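Local coordinates for protein ATP-dependent protease subunit HslV (Trypanosoma brucei brucei, PDB 4HNZ) that serves as the threonine-protease subunit of the mitochondrial HslVU complex, hydrolysing proteins that HslU has unfolded and so helping to control mitochondrial DNA replication, at residues R135-I138 against D139-G142; I96-A100 against E101-E105. All coordinates share one frame; numbering follows the deposited sequence.

Interaction 1. Residues R135-I138 against D139-G142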
ATOM      1  N   ARG A 135     -29.551 -16.745  20.910  1.00 14.85           N
ATOM      2  CA  ARG A 135     -30.158 -17.859  20.181  1.00 15.47           C
ATOM      3  C   ARG A 135     -30.118 -19.162  20.911  1.00 15.62           C
ATOM      4  O   ARG A 135     -30.921 -20.028  20.673  1.00 16.21           O
ATOM      5  CB  ARG A 135     -29.514 -18.009  18.796  1.00 15.71           C
ATOM      6  CG  ARG A 135     -30.062 -16.976  17.831  1.00 15.78           C
ATOM      7  CD  ARG A 135     -29.553 -17.175  16.420  1.00 16.19           C
ATOM      8  NE  ARG A 135     -30.213 -16.248  15.530  1.00 16.28           N
ATOM      9  CZ  ARG A 135     -29.778 -15.935  14.308  1.00 16.92           C
ATOM     10  NH1 ARG A 135     -28.650 -16.440  13.828  1.00 17.19           N
ATOM     11  NH2 ARG A 135     -30.472 -15.060  13.567  1.00 17.45           N
ATOM     12  N   ALA A 136     -29.109 -19.338  21.756  1.00 15.60           N
ATOM     13  CA  ALA A 136     -28.951 -20.592  22.480  1.00 16.10           C
ATOM     14  C   ALA A 136     -30.020 -20.712  23.527  1.00 16.98           C
ATOM     15  O   ALA A 136     -30.406 -21.813  23.884  1.00 17.32           O
ATOM     16  CB  ALA A 136     -27.574 -20.677  23.132  1.00 15.65           C
ATOM     17  N   LEU A 137     -30.482 -19.564  24.007  1.00 17.32           N
ATOM     18  CA  LEU A 137     -31.454 -19.533  25.080  1.00 18.85           C
ATOM     19  C   LEU A 137     -32.903 -19.263  24.641  1.00 19.87           C
ATOM     20  O   LEU A 137     -33.795 -19.411  25.443  1.00 19.60           O
ATOM     21  CB  LEU A 137     -31.075 -18.455  26.085  1.00 18.82           C
ATOM     22  CG  LEU A 137     -29.751 -18.665  26.813  1.00 18.82           C
ATOM     23  CD1 LEU A 137     -29.361 -17.388  27.511  1.00 18.97           C
ATOM     24  CD2 LEU A 137     -29.816 -19.794  27.794  1.00 19.38           C
ATOM     25  N   ILE A 138     -33.116 -18.857  23.381  1.00 20.33           N
ATOM     26  CA  ILE A 138     -34.397 -18.294  23.002  1.00 21.42           C
ATOM     27  C   ILE A 138     -35.552 -19.261  23.268  1.00 24.91           C
ATOM     28  O   ILE A 138     -36.651 -18.860  23.671  1.00 26.20           O
ATOM     29  CB  ILE A 138     -34.391 -17.822  21.516  1.00 20.82           C
ATOM     30  CG1 ILE A 138     -35.657 -16.982  21.181  1.00 20.39           C
ATOM     31  CG2 ILE A 138     -34.216 -18.999  20.524  1.00 20.05           C
ATOM     32  CD1 ILE A 138     -35.794 -15.697  21.973  1.00 20.00           C
ATOM     33  N   ASP A 139     -35.301 -20.543  23.016  1.00 27.25           N
ATOM     34  CA  ASP A 139     -36.323 -21.578  23.073  1.00 29.64           C
ATOM     35  C   ASP A 139     -36.220 -22.358  24.397  1.00 28.57           C
ATOM     36  O   ASP A 139     -36.878 -23.347  24.534  1.00 28.76           O
ATOM     37  CB  ASP A 139     -36.180 -22.543  21.865  1.00 33.82           C
ATOM     38  CG  ASP A 139     -34.739 -23.199  21.758  1.00 39.73           C
ATOM     39  OD1 ASP A 139     -33.656 -22.527  22.048  1.00 42.40           O
ATOM     40  OD2 ASP A 139     -34.694 -24.415  21.360  1.00 47.66           O
ATOM     41  N   VAL A 140     -35.424 -21.927  25.372  1.00 25.85           N
ATOM     42  CA  VAL A 140     -35.374 -22.671  26.596  1.00 25.67           C
ATOM     43  C   VAL A 140     -36.237 -22.169  27.754  1.00 25.95           C
ATOM     44  O   VAL A 140     -36.330 -20.975  28.068  1.00 25.56           O
ATOM     45  CB  VAL A 140     -33.928 -23.028  27.136  1.00 25.02           C
ATOM     46  CG1 VAL A 140     -32.825 -22.592  26.230  1.00 23.68           C
ATOM     47  CG2 VAL A 140     -33.680 -22.546  28.543  1.00 25.34           C
ATOM     48  N   ASP A 141     -36.746 -23.176  28.446  1.00 26.66           N
ATOM     49  CA  ASP A 141     -37.663 -23.044  29.586  1.00 27.86           C
ATOM     50  C   ASP A 141     -37.003 -22.270  30.693  1.00 27.30           C
ATOM     51  O   ASP A 141     -35.848 -22.444  30.996  1.00 26.57           O
ATOM     52  CB  ASP A 141     -38.015 -24.417  30.152  1.00 28.85           C
ATOM     53  CG  ASP A 141     -38.575 -25.372  29.099  1.00 29.53           C
ATOM     54  OD1 ASP A 141     -39.169 -24.877  28.135  1.00 29.27           O
ATOM     55  OD2 ASP A 141     -38.476 -26.628  29.255  1.00 30.82           O
ATOM     56  N   GLY A 142     -37.749 -21.361  31.273  1.00 28.04           N
ATOM     57  CA  GLY A 142     -37.236 -20.561  32.368  1.00 27.87           C
ATOM     58  C   GLY A 142     -36.609 -19.276  31.890  1.00 27.33           C
ATOM     59  O   GLY A 142     -36.259 -18.435  32.702  1.00 27.34           O
TER
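L137 and V140 are joined by one backbone hydrogen bond. V140 N donates to L137 O over 3.0 Å. The bond is nearly straight at the hydrogen, 168°. The donor sits well above the carbonyl plane of L137, with a C=O...N angle of 119°. I138 and D139 fill the two corners of the turn that this bond closes.

Apolar contact is slight. V140 CG1 is 4.4 Å from L137 CD2, a loose contact. As a methyl lying against two carbonyl oxygens near the end of the helix, V140 CG1 is 3.4 Å from L137 O and 3.5 Å from A136 O. L137 instead packs on I148 and K151 of helix 145-159, and on A136 of a second subunit.

D139 has chi1 56°, which places CG between its own backbone N and carbonyl carbon. This turns D139 OD1 back toward the helix end, 3.9 Å from I138 CG2 and 3.8 Å from A136 O. K151 of the second subunit is hydrogen-bonded to A136 O and forms a long, weak ion pair with D139 OD1. The negative end of the helix and the carboxylate thus probably both attract this lysine. Within the chain, R135 NE forms a salt bridge with D118.

L137 to V140 form a type I beta turn, here leading helix 127-137 into the loop before helix 145-159, at a subunit interface.

Interaction 2. Residues I96-A100 against E101-E105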
ATOM      1  N   ILE A  96     -30.548  -0.040  15.782  1.00 15.50           N
ATOM      2  CA  ILE A  96     -31.667  -0.964  15.938  1.00 15.90           C
ATOM      3  C   ILE A  96     -32.842  -0.146  16.410  1.00 16.43           C
ATOM      4  O   ILE A  96     -32.733   0.614  17.383  1.00 15.34           O
ATOM      5  CB  ILE A  96     -31.387  -2.049  16.972  1.00 15.69           C
ATOM      6  CG1 ILE A  96     -30.320  -2.988  16.452  1.00 15.02           C
ATOM      7  CG2 ILE A  96     -32.643  -2.868  17.204  1.00 16.44           C
ATOM      8  CD1 ILE A  96     -29.943  -4.098  17.417  1.00 15.31           C
ATOM      9  N   VAL A  97     -33.976  -0.325  15.727  1.00 17.97           N
ATOM     10  CA  VAL A  97     -35.221   0.359  16.077  1.00 19.34           C
ATOM     11  C   VAL A  97     -36.213  -0.694  16.522  1.00 20.40           C
ATOM     12  O   VAL A  97     -36.517  -1.587  15.739  1.00 19.38           O
ATOM     13  CB  VAL A  97     -35.896   1.041  14.867  1.00 20.91           C
ATOM     14  CG1 VAL A  97     -36.810   2.182  15.330  1.00 21.94           C
ATOM     15  CG2 VAL A  97     -34.897   1.554  13.896  1.00 21.09           C
ATOM     16  N   CYS A  98     -36.832  -0.482  17.682  1.00 22.47           N
ATOM     17  CA  CYS A  98     -37.892  -1.329  18.189  1.00 24.90           C
ATOM     18  C   CYS A  98     -39.198  -0.659  18.479  1.00 24.64           C
ATOM     19  O   CYS A  98     -39.255   0.415  19.058  1.00 23.09           O
ATOM     20  CB  CYS A  98     -37.505  -1.876  19.552  1.00 27.72           C
ATOM     21  SG  CYS A  98     -36.229  -3.072  19.436  1.00 32.16           S
ATOM     22  N   SER A  99     -40.252  -1.345  18.067  1.00 26.57           N
ATOM     23  CA  SER A  99     -41.564  -1.131  18.604  1.00 27.61           C
ATOM     24  C   SER A  99     -41.988  -2.461  19.206  1.00 29.82           C
ATOM     25  O   SER A  99     -41.266  -3.462  19.141  1.00 26.04           O
ATOM     26  CB  SER A  99     -42.537  -0.698  17.525  1.00 26.82           C
ATOM     27  OG  SER A  99     -42.746  -1.752  16.630  1.00 26.47           O
ATOM     28  N   ALA A 100     -43.191  -2.470  19.776  1.00 34.36           N
ATOM     29  CA  ALA A 100     -43.758  -3.700  20.318  1.00 37.12           C
ATOM     30  C   ALA A 100     -43.938  -4.701  19.185  1.00 37.89           C
ATOM     31  O   ALA A 100     -43.602  -5.872  19.348  1.00 39.02           O
ATOM     32  CB  ALA A 100     -45.068  -3.426  21.025  1.00 38.26           C
ATOM     33  N   GLU A 101     -44.366  -4.221  18.023  1.00 40.88           N
ATOM     34  CA  GLU A 101     -44.591  -5.090  16.862  1.00 45.20           C
ATOM     35  C   GLU A 101     -43.317  -5.480  16.104  1.00 40.89           C
ATOM     36  O   GLU A 101     -43.152  -6.645  15.763  1.00 42.23           O
ATOM     37  CB  GLU A 101     -45.571  -4.430  15.864  1.00 50.98           C
ATOM     38  CG  GLU A 101     -47.041  -4.525  16.253  1.00 58.21           C
ATOM     39  CD  GLU A 101     -47.314  -3.952  17.629  1.00 63.56           C
ATOM     40  OE1 GLU A 101     -46.790  -2.841  17.910  1.00 61.86           O
ATOM     41  OE2 GLU A 101     -47.998  -4.642  18.445  1.00 68.57           O
ATOM     42  N   GLU A 102     -42.443  -4.510  15.835  1.00 37.78           N
ATOM     43  CA  GLU A 102     -41.396  -4.644  14.832  1.00 34.36           C
ATOM     44  C   GLU A 102     -40.039  -4.286  15.404  1.00 29.15           C
ATOM     45  O   GLU A 102     -39.897  -3.368  16.203  1.00 30.36           O
ATOM     46  CB  GLU A 102     -41.668  -3.721  13.605  1.00 38.88           C
ATOM     47  CG  GLU A 102     -43.005  -3.907  12.865  1.00 47.89           C
ATOM     48  CD  GLU A 102     -43.416  -2.693  11.994  1.00 53.81           C
ATOM     49  OE1 GLU A 102     -44.077  -1.743  12.498  1.00 60.07           O
ATOM     50  OE2 GLU A 102     -43.117  -2.685  10.771  1.00 60.78           O
ATOM     51  N   THR A 103     -39.019  -4.998  14.939  1.00 25.08           N
ATOM     52  CA  THR A 103     -37.637  -4.621  15.138  1.00 22.94           C
ATOM     53  C   THR A 103     -36.891  -4.593  13.802  1.00 21.26           C
ATOM     54  O   THR A 103     -36.924  -5.560  13.032  1.00 19.65           O
ATOM     55  CB  THR A 103     -36.908  -5.641  16.065  1.00 23.00           C
ATOM     56  OG1 THR A 103     -37.647  -5.823  17.284  1.00 25.18           O
ATOM     57  CG2 THR A 103     -35.559  -5.159  16.404  1.00 22.05           C
ATOM     58  N   LEU A 104     -36.136  -3.531  13.585  1.00 20.88           N
ATOM     59  CA  LEU A 104     -35.280  -3.408  12.422  1.00 20.87           C
ATOM     60  C   LEU A 104     -33.885  -2.976  12.787  1.00 19.45           C
ATOM     61  O   LEU A 104     -33.674  -2.097  13.596  1.00 20.93           O
ATOM     62  CB  LEU A 104     -35.800  -2.343  11.450  1.00 21.97           C
ATOM     63  CG  LEU A 104     -37.142  -2.742  10.935  1.00 23.44           C
ATOM     64  CD1 LEU A 104     -38.168  -1.789  11.480  1.00 25.54           C
ATOM     65  CD2 LEU A 104     -37.160  -2.747   9.411  1.00 24.59           C
ATOM     66  N   GLU A 105     -32.960  -3.507  12.032  1.00 18.96           N
ATOM     67  CA  GLU A 105     -31.619  -3.102  12.087  1.00 19.35           C
ATOM     68  C   GLU A 105     -31.288  -2.406  10.754  1.00 18.19           C
ATOM     69  O   GLU A 105     -31.605  -2.892   9.664  1.00 16.26           O
ATOM     70  CB  GLU A 105     -30.745  -4.346  12.317  1.00 19.68           C
ATOM     71  CG  GLU A 105     -29.301  -4.215  11.883  1.00 21.21           C
ATOM     72  CD  GLU A 105     -28.527  -5.554  11.968  1.00 23.69           C
ATOM     73  OE1 GLU A 105     -29.094  -6.554  12.515  1.00 21.43           O
ATOM     74  OE2 GLU A 105     -27.339  -5.568  11.493  1.00 22.61           O
TER
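V97 and L104 face each other as an antiparallel hydrogen-bonded pair. V97 N donates to L104 O at 2.8 Å, nearly in line with the carbonyl. L104 N returns a bond to V97 O at 2.9 Å, in the carbonyl plane. The V97 and L104 side chains point to one face of the sheet. I96, C98 and T103 share the other, where side chains pack closely. With chi1 -53°, T103 OG1 sits beside the backbone N, and CG2 is the methyl that reaches across. T103 CG2 lies 3.8 Å from I96 CG2 and 3.7 Å from C98 SG. S5 of strand 3-8 touches both C98 and T103. Buried S99 belongs to this tight part. S99 N donates to E102 O at 2.8 Å, almost straight at 175°. S99 OG, with chi1 67°, turns back across the turn to accept E102 N at 2.9 Å.

The loose side begins at partly exposed A100 and exposed E101. The E101 chain bends at chi2, and E101 OE1 comes to 3.6 Å from A100 CB. R7 is hydrogen-bonded to T103 OG1 and A100 O, and T72 to the E102 carboxylate.

The serine hydroxyl supplies the acceptor for E102 N, so backbone and side-chain bonds together close this beta hairpin.

How the interactions relate
Interaction 2 comes first along the chain and lies deeper, about 9 Å from the chain centre. Interaction 1 lies about 20 Å from that centre. The centres of the two contacts are about 20 Å apart. Their nearest atoms are about 9 Å apart, and they do not touch. Strand 120-123 links them: I96 and E105 pack on it from the hairpin, and R135 and I138 from the helix end. Strand 3-8 is also shared, since K8 binds I138 O and R7 binds A100 O. The I96 side chain is about 9 Å from that of T1, the probable active-site residue. Both reach other subunits: interaction 1 through several residues, interaction 2 through E105 alone.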